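PDB 5ZKA: N-acetylneuraminate lyase, which belongs to the dihydrodipicolinate synthetase family, whose members are built on the TIM-barrel fold. Local coordinates for residues R75-A80 against A92-I97; K115-V120 against E137-E142. One frame throughout, in Å; residues are numbered along the deposited sequence.

Contact 1: R75-A80 against A92-I97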
ATOM      1  N   ARG A  75      -3.161 -12.624 -33.881  1.00 32.67           N
ATOM      2  CA  ARG A  75      -2.842 -14.047 -33.893  1.00 33.11           C
ATOM      3  C   ARG A  75      -2.747 -14.605 -32.474  1.00 33.74           C
ATOM      4  O   ARG A  75      -3.170 -15.739 -32.215  1.00 37.27           O
ATOM      5  CB  ARG A  75      -1.541 -14.290 -34.655  1.00 34.99           C
ATOM      6  CG  ARG A  75      -1.199 -15.772 -34.816  1.00 41.63           C
ATOM      7  CD  ARG A  75      -2.074 -16.445 -35.881  1.00 51.05           C
ATOM      8  NE  ARG A  75      -1.968 -17.908 -35.853  1.00 57.89           N
ATOM      9  CZ  ARG A  75      -2.999 -18.736 -35.683  1.00 64.50           C
ATOM     10  NH1 ARG A  75      -4.226 -18.251 -35.536  1.00 69.53           N
ATOM     11  NH2 ARG A  75      -2.809 -20.052 -35.660  1.00 61.91           N
ATOM     12  N   VAL A  76      -2.199 -13.824 -31.539  1.00 31.24           N
ATOM     13  CA  VAL A  76      -2.182 -14.244 -30.135  1.00 31.00           C
ATOM     14  C   VAL A  76      -3.604 -14.458 -29.628  1.00 30.06           C
ATOM     15  O   VAL A  76      -3.906 -15.466 -28.979  1.00 35.77           O
ATOM     16  CB  VAL A  76      -1.432 -13.212 -29.274  1.00 32.32           C
ATOM     17  CG1 VAL A  76      -1.669 -13.473 -27.783  1.00 32.25           C
ATOM     18  CG2 VAL A  76       0.054 -13.237 -29.602  1.00 32.44           C
ATOM     19  N   PHE A  77      -4.501 -13.512 -29.923  1.00 30.65           N
ATOM     20  CA  PHE A  77      -5.888 -13.641 -29.482  1.00 29.43           C
ATOM     21  C   PHE A  77      -6.550 -14.874 -30.083  1.00 29.79           C
ATOM     22  O   PHE A  77      -7.337 -15.552 -29.409  1.00 36.41           O
ATOM     23  CB  PHE A  77      -6.696 -12.397 -29.856  1.00 28.48           C
ATOM     24  CG  PHE A  77      -6.379 -11.175 -29.031  1.00 30.66           C
ATOM     25  CD1 PHE A  77      -6.477 -11.196 -27.645  1.00 28.06           C
ATOM     26  CD2 PHE A  77      -6.037  -9.987 -29.650  1.00 31.13           C
ATOM     27  CE1 PHE A  77      -6.193 -10.063 -26.894  1.00 29.21           C
ATOM     28  CE2 PHE A  77      -5.765  -8.837 -28.899  1.00 28.53           C
ATOM     29  CZ  PHE A  77      -5.843  -8.879 -27.523  1.00 27.08           C
ATOM     30  N   GLU A  78      -6.275 -15.161 -31.362  1.00 30.57           N
ATOM     31  CA  GLU A  78      -6.861 -16.347 -32.002  1.00 32.90           C
ATOM     32  C   GLU A  78      -6.435 -17.630 -31.305  1.00 38.48           C
ATOM     33  O   GLU A  78      -7.261 -18.506 -31.015  1.00 36.45           O
ATOM     34  CB  GLU A  78      -6.446 -16.448 -33.470  1.00 42.57           C
ATOM     35  CG  GLU A  78      -6.738 -15.290 -34.343  1.00 57.45           C
ATOM     36  CD  GLU A  78      -6.137 -15.482 -35.722  1.00 64.43           C
ATOM     37  OE1 GLU A  78      -5.947 -16.653 -36.132  1.00 56.26           O
ATOM     38  OE2 GLU A  78      -5.838 -14.463 -36.386  1.00 70.59           O
ATOM     39  N   ILE A  79      -5.130 -17.794 -31.108  1.00 38.23           N
ATOM     40  CA  ILE A  79      -4.610 -19.016 -30.505  1.00 36.85           C
ATOM     41  C   ILE A  79      -5.135 -19.171 -29.083  1.00 35.61           C
ATOM     42  O   ILE A  79      -5.587 -20.250 -28.684  1.00 34.79           O
ATOM     43  CB  ILE A  79      -3.071 -19.011 -30.550  1.00 38.87           C
ATOM     44  CG1 ILE A  79      -2.601 -19.055 -32.009  1.00 37.22           C
ATOM     45  CG2 ILE A  79      -2.480 -20.183 -29.749  1.00 35.88           C
ATOM     46  CD1 ILE A  79      -1.190 -18.531 -32.204  1.00 41.83           C
ATOM     47  N   ALA A  80      -5.114 -18.081 -28.307  1.00 33.55           N
ATOM     48  CA  ALA A  80      -5.475 -18.181 -26.895  1.00 30.50           C
ATOM     49  C   ALA A  80      -6.890 -18.724 -26.718  1.00 35.83           C
ATOM     50  O   ALA A  80      -7.110 -19.658 -25.937  1.00 34.58           O
ATOM     51  CB  ALA A  80      -5.325 -16.820 -26.208  1.00 29.00           C
ATOM     52  N   ALA A  92      -9.545  -9.761 -22.906  1.00 25.41           N
ATOM     53  CA  ALA A  92      -8.681  -9.342 -23.999  1.00 24.30           C
ATOM     54  C   ALA A  92      -8.329  -7.874 -23.811  1.00 25.81           C
ATOM     55  O   ALA A  92      -9.214  -7.012 -23.857  1.00 26.41           O
ATOM     56  CB  ALA A  92      -9.368  -9.564 -25.354  1.00 25.32           C
ATOM     57  N   GLN A  93      -7.044  -7.592 -23.597  1.00 24.35           N
ATOM     58  CA  GLN A  93      -6.561  -6.216 -23.506  1.00 23.25           C
ATOM     59  C   GLN A  93      -6.341  -5.676 -24.916  1.00 28.99           C
ATOM     60  O   GLN A  93      -5.503  -6.201 -25.656  1.00 29.85           O
ATOM     61  CB  GLN A  93      -5.269  -6.172 -22.691  1.00 27.15           C
ATOM     62  CG  GLN A  93      -4.935  -4.800 -22.086  1.00 30.42           C
ATOM     63  CD  GLN A  93      -4.441  -3.817 -23.116  1.00 29.85           C
ATOM     64  OE1 GLN A  93      -4.812  -2.649 -23.106  1.00 29.16           O
ATOM     65  NE2 GLN A  93      -3.601  -4.289 -24.021  1.00 29.11           N
ATOM     66  N   VAL A  94      -7.094  -4.638 -25.298  1.00 25.66           N
ATOM     67  CA  VAL A  94      -7.051  -4.102 -26.655  1.00 26.94           C
ATOM     68  C   VAL A  94      -6.635  -2.633 -26.697  1.00 27.20           C
ATOM     69  O   VAL A  94      -6.628  -2.030 -27.772  1.00 29.07           O
ATOM     70  CB  VAL A  94      -8.399  -4.294 -27.376  1.00 27.65           C
ATOM     71  CG1 VAL A  94      -8.751  -5.783 -27.473  1.00 29.76           C
ATOM     72  CG2 VAL A  94      -9.500  -3.515 -26.671  1.00 30.62           C
ATOM     73  N   GLY A  95      -6.258  -2.048 -25.559  1.00 26.79           N
ATOM     74  CA  GLY A  95      -5.928  -0.636 -25.530  1.00 28.63           C
ATOM     75  C   GLY A  95      -4.636  -0.316 -26.257  1.00 33.34           C
ATOM     76  O   GLY A  95      -3.791  -1.180 -26.502  1.00 31.23           O
ATOM     77  N   SER A  96      -4.463   0.971 -26.567  1.00 28.58           N
ATOM     78  CA  SER A  96      -3.380   1.410 -27.442  1.00 28.92           C
ATOM     79  C   SER A  96      -3.405   2.934 -27.494  1.00 31.80           C
ATOM     80  O   SER A  96      -4.428   3.559 -27.188  1.00 32.38           O
ATOM     81  CB  SER A  96      -3.540   0.813 -28.848  1.00 29.59           C
ATOM     82  OG  SER A  96      -2.796   1.521 -29.818  1.00 31.55           O
ATOM     83  N   ILE A  97      -2.270   3.533 -27.874  1.00 29.29           N
ATOM     84  CA  ILE A  97      -2.265   4.979 -28.122  1.00 26.79           C
ATOM     85  C   ILE A  97      -3.156   5.296 -29.313  1.00 33.37           C
ATOM     86  O   ILE A  97      -3.692   6.404 -29.413  1.00 32.06           O
ATOM     87  CB  ILE A  97      -0.835   5.518 -28.364  1.00 27.56           C
ATOM     88  CG1 ILE A  97       0.122   5.100 -27.245  1.00 37.63           C
ATOM     89  CG2 ILE A  97      -0.834   7.069 -28.509  1.00 29.64           C
ATOM     90  CD1 ILE A  97       1.589   5.345 -27.603  1.00 38.16           C
TER
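The ring of Phe-77 makes every side-chain contact from 75-80, reaching from helix 70-84 to the end of strand 89-93. With CG anti to the carbonyl carbon and beside the backbone N (chi1 -73°), the ring extends from the helix toward the strand. Its CE1 lies 3.6 Å from CB of Ala-92, and CZ comes within 3.3 Å of the backbone O of Gln-93, which sits at the ring edge, near the ring plane. Farther along, the packing is looser: CG1 of Val-94 stays 4.2 Å from Phe-77 CZ. These elements belong to the beta-alpha-beta unit made by strand 55-58, helix 70-84 and strand 89-93 of the TIM barrel, and the ring lies in the layer between helix and sheet, where Val-58, Val-109 and Leu-112 also pack on it. Gln-93 meets Phe-77 through its backbone. Its amide turns elsewhere, NE2 donating to Gly-59 O, while OE1 accepts from Val-120 N and, at 2.9 Å, from Gly-95 N. The latter donor stands above the carbonyl plane, at a C=O...N angle of 110°. On the side of the helix turned from the strand the character changes from apolar to charged: Arg-75 and Glu-78 are both partly exposed, but the NH1-OE1 pair between them is too short to be relied on. The Arg-75 guanidinium lies with one face over CG1 of Ile-79, and its NH2 forms a salt bridge with Glu-37.

Contact 2: K115-V120 against E137-E142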
ATOM      1  N   LYS A 115     -15.537 -12.323 -24.119  1.00 35.35           N
ATOM      2  CA  LYS A 115     -16.722 -11.752 -23.496  1.00 35.60           C
ATOM      3  C   LYS A 115     -16.375 -10.603 -22.571  1.00 35.21           C
ATOM      4  O   LYS A 115     -17.245 -10.109 -21.849  1.00 34.90           O
ATOM      5  CB  LYS A 115     -17.499 -12.833 -22.736  1.00 39.59           C
ATOM      6  CG  LYS A 115     -18.296 -13.765 -23.649  1.00 46.27           C
ATOM      7  CD  LYS A 115     -19.195 -12.957 -24.572  1.00 56.69           C
ATOM      8  CE  LYS A 115     -19.983 -13.843 -25.527  1.00 65.84           C
ATOM      9  NZ  LYS A 115     -20.984 -14.696 -24.822  1.00 69.45           N
ATOM     10  N   CYS A 116     -15.119 -10.168 -22.573  1.00 30.72           N
ATOM     11  CA  CYS A 116     -14.728  -9.029 -21.766  1.00 31.05           C
ATOM     12  C   CYS A 116     -13.443  -8.462 -22.346  1.00 32.81           C
ATOM     13  O   CYS A 116     -12.531  -9.220 -22.704  1.00 30.38           O
ATOM     14  CB  CYS A 116     -14.533  -9.420 -20.298  1.00 30.98           C
ATOM     15  SG  CYS A 116     -14.267  -7.981 -19.237  1.00 33.20           S
ATOM     16  N   LEU A 117     -13.391  -7.136 -22.442  1.00 27.63           N
ATOM     17  CA  LEU A 117     -12.234  -6.394 -22.916  1.00 26.64           C
ATOM     18  C   LEU A 117     -11.560  -5.695 -21.750  1.00 25.80           C
ATOM     19  O   LEU A 117     -12.143  -5.518 -20.681  1.00 27.25           O
ATOM     20  CB  LEU A 117     -12.630  -5.329 -23.949  1.00 26.71           C
ATOM     21  CG  LEU A 117     -13.446  -5.740 -25.173  1.00 29.82           C
ATOM     22  CD1 LEU A 117     -13.695  -4.512 -26.066  1.00 26.31           C
ATOM     23  CD2 LEU A 117     -12.717  -6.814 -25.933  1.00 31.21           C
ATOM     24  N   SER A 118     -10.318  -5.289 -21.986  1.00 24.79           N
ATOM     25  CA  SER A 118      -9.608  -4.370 -21.113  1.00 25.86           C
ATOM     26  C   SER A 118      -8.856  -3.393 -22.001  1.00 26.89           C
ATOM     27  O   SER A 118      -8.602  -3.670 -23.174  1.00 25.72           O
ATOM     28  CB  SER A 118      -8.647  -5.111 -20.170  1.00 26.90           C
ATOM     29  OG  SER A 118      -8.227  -4.284 -19.106  1.00 31.81           O
ATOM     30  N   ALA A 119      -8.512  -2.230 -21.453  1.00 28.42           N
ATOM     31  CA  ALA A 119      -7.778  -1.260 -22.259  1.00 24.40           C
ATOM     32  C   ALA A 119      -6.961  -0.368 -21.341  1.00 29.06           C
ATOM     33  O   ALA A 119      -7.523   0.282 -20.454  1.00 26.56           O
ATOM     34  CB  ALA A 119      -8.725  -0.420 -23.121  1.00 27.15           C
ATOM     35  N   VAL A 120      -5.646  -0.325 -21.570  1.00 29.63           N
ATOM     36  CA  VAL A 120      -4.800   0.580 -20.803  1.00 27.75           C
ATOM     37  C   VAL A 120      -5.222   2.025 -21.079  1.00 27.24           C
ATOM     38  O   VAL A 120      -5.730   2.353 -22.158  1.00 24.62           O
ATOM     39  CB  VAL A 120      -3.319   0.351 -21.151  1.00 26.91           C
ATOM     40  CG1 VAL A 120      -3.074   0.584 -22.642  1.00 30.75           C
ATOM     41  CG2 VAL A 120      -2.408   1.231 -20.283  1.00 28.35           C
ATOM     42  N   GLU A 137     -15.379   5.032 -23.623  1.00 30.41           N
ATOM     43  CA  GLU A 137     -16.762   4.926 -24.068  1.00 33.55           C
ATOM     44  C   GLU A 137     -16.837   4.534 -25.532  1.00 35.29           C
ATOM     45  O   GLU A 137     -17.770   3.827 -25.932  1.00 34.41           O
ATOM     46  CB  GLU A 137     -17.502   6.243 -23.821  1.00 40.03           C
ATOM     47  CG  GLU A 137     -17.409   6.706 -22.377  1.00 50.16           C
ATOM     48  CD  GLU A 137     -18.750   7.038 -21.772  1.00 56.25           C
ATOM     49  OE1 GLU A 137     -19.153   8.219 -21.834  1.00 58.71           O
ATOM     50  OE2 GLU A 137     -19.390   6.116 -21.224  1.00 54.78           O
ATOM     51  N   THR A 138     -15.868   4.980 -26.336  1.00 31.96           N
ATOM     52  CA  THR A 138     -15.873   4.650 -27.756  1.00 33.89           C
ATOM     53  C   THR A 138     -15.612   3.163 -27.974  1.00 33.02           C
ATOM     54  O   THR A 138     -16.287   2.518 -28.784  1.00 30.62           O
ATOM     55  CB  THR A 138     -14.834   5.499 -28.499  1.00 34.65           C
ATOM     56  OG1 THR A 138     -15.205   6.887 -28.442  1.00 32.52           O
ATOM     57  CG2 THR A 138     -14.703   5.062 -29.952  1.00 32.77           C
ATOM     58  N   ILE A 139     -14.638   2.596 -27.260  1.00 28.87           N
ATOM     59  CA  ILE A 139     -14.388   1.168 -27.420  1.00 30.25           C
ATOM     60  C   ILE A 139     -15.623   0.369 -27.031  1.00 29.52           C
ATOM     61  O   ILE A 139     -15.999  -0.593 -27.712  1.00 32.85           O
ATOM     62  CB  ILE A 139     -13.150   0.737 -26.610  1.00 28.43           C
ATOM     63  CG1 ILE A 139     -11.922   1.546 -27.048  1.00 29.19           C
ATOM     64  CG2 ILE A 139     -12.912  -0.766 -26.784  1.00 34.93           C
ATOM     65  CD1 ILE A 139     -10.708   1.406 -26.114  1.00 32.37           C
ATOM     66  N   VAL A 140     -16.269   0.747 -25.924  1.00 33.60           N
ATOM     67  CA  VAL A 140     -17.465   0.031 -25.476  1.00 32.98           C
ATOM     68  C   VAL A 140     -18.577   0.167 -26.508  1.00 32.75           C
ATOM     69  O   VAL A 140     -19.169  -0.827 -26.952  1.00 33.88           O
ATOM     70  CB  VAL A 140     -17.906   0.549 -24.096  1.00 33.24           C
ATOM     71  CG1 VAL A 140     -19.274   0.000 -23.727  1.00 32.92           C
ATOM     72  CG2 VAL A 140     -16.866   0.189 -23.040  1.00 33.45           C
ATOM     73  N   ARG A 141     -18.850   1.403 -26.925  1.00 29.08           N
ATOM     74  CA  ARG A 141     -19.902   1.669 -27.907  1.00 32.70           C
ATOM     75  C   ARG A 141     -19.687   0.885 -29.198  1.00 36.59           C
ATOM     76  O   ARG A 141     -20.624   0.293 -29.748  1.00 38.67           O
ATOM     77  CB  ARG A 141     -19.947   3.167 -28.189  1.00 33.06           C
ATOM     78  CG  ARG A 141     -20.992   3.589 -29.173  1.00 39.89           C
ATOM     79  CD  ARG A 141     -21.098   5.107 -29.209  1.00 44.64           C
ATOM     80  NE  ARG A 141     -19.913   5.736 -29.792  1.00 48.06           N
ATOM     81  CZ  ARG A 141     -19.054   6.490 -29.108  1.00 49.15           C
ATOM     82  NH1 ARG A 141     -19.247   6.714 -27.817  1.00 38.71           N
ATOM     83  NH2 ARG A 141     -18.009   7.029 -29.721  1.00 53.83           N
ATOM     84  N   GLU A 142     -18.457   0.879 -29.707  1.00 37.23           N
ATOM     85  CA  GLU A 142     -18.200   0.292 -31.015  1.00 38.91           C
ATOM     86  C   GLU A 142     -18.123  -1.231 -30.980  1.00 39.87           C
ATOM     87  O   GLU A 142     -18.306  -1.867 -32.025  1.00 41.64           O
ATOM     88  CB  GLU A 142     -16.907   0.870 -31.594  1.00 38.85           C
ATOM     89  CG  GLU A 142     -16.986   2.357 -31.917  1.00 43.11           C
ATOM     90  CD  GLU A 142     -17.866   2.645 -33.135  1.00 56.45           C
ATOM     91  OE1 GLU A 142     -17.707   1.957 -34.168  1.00 60.39           O
ATOM     92  OE2 GLU A 142     -18.715   3.560 -33.057  1.00 59.45           O
TER
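In the beta-alpha-beta unit formed by strand 117-120, helix 129-143 and strand 147-150, the first strand and the helix meet through three buried apolar side chains. Ile-139 supplies the whole helical side and divides its two branches between alternate strand residues. Its CG2 methyl, anti to the backbone N, touches CD1 of Leu-117 at 3.9 Å, the two side chains crossing at a slant. The other branch has CG1 beside the backbone N (chi1 -58°) and runs on extended through chi2 (168°), which carries CD1 to 4.0 Å from CB of Ala-119. Leu-117 and Ala-119 both point toward the helix, as alternation along a barrel strand requires, whereas Ser-118 between them points away, its OG hydrogen-bonded to Ile-148 O and Tyr-57 OH. In this TIM barrel the contact therefore lies in the layer between the sheet and its surrounding helices, where Met-147, Leu-99 and Ala-102 also pack on Ile-139. The far side of the helix is polar: Arg-141 is exposed, and its guanidinium lies with one face against CA of Thr-138, while its NH2 makes a weak 3.1 Å hydrogen bond to Thr-138 OG1, which is also hydrogen-bonded to Asp-134 O.

How the contacts relate
Contact 1 closes before contact 2 opens, so the two follow in series along the chain, each pairing one barrel strand with a helix outside it. Their centres lie 12 Å apart, on the same side of the chain's centre, and strands 89-93 and 117-120 are parallel neighbours in the sheet. The join is direct: Ala-92 O and Ser-118 N, and Val-94 N and Ser-118 O, are each 2.8 Å apart, probable hydrogen bonds. Helix 99-112 links the two strands, and its Val-109 touches Ala-92 of contact 1 and Leu-117 of contact 2. Contact 1 is thus the helix-to-strand half of its beta-alpha-beta unit, contact 2 the strand-to-helix half of the next but one.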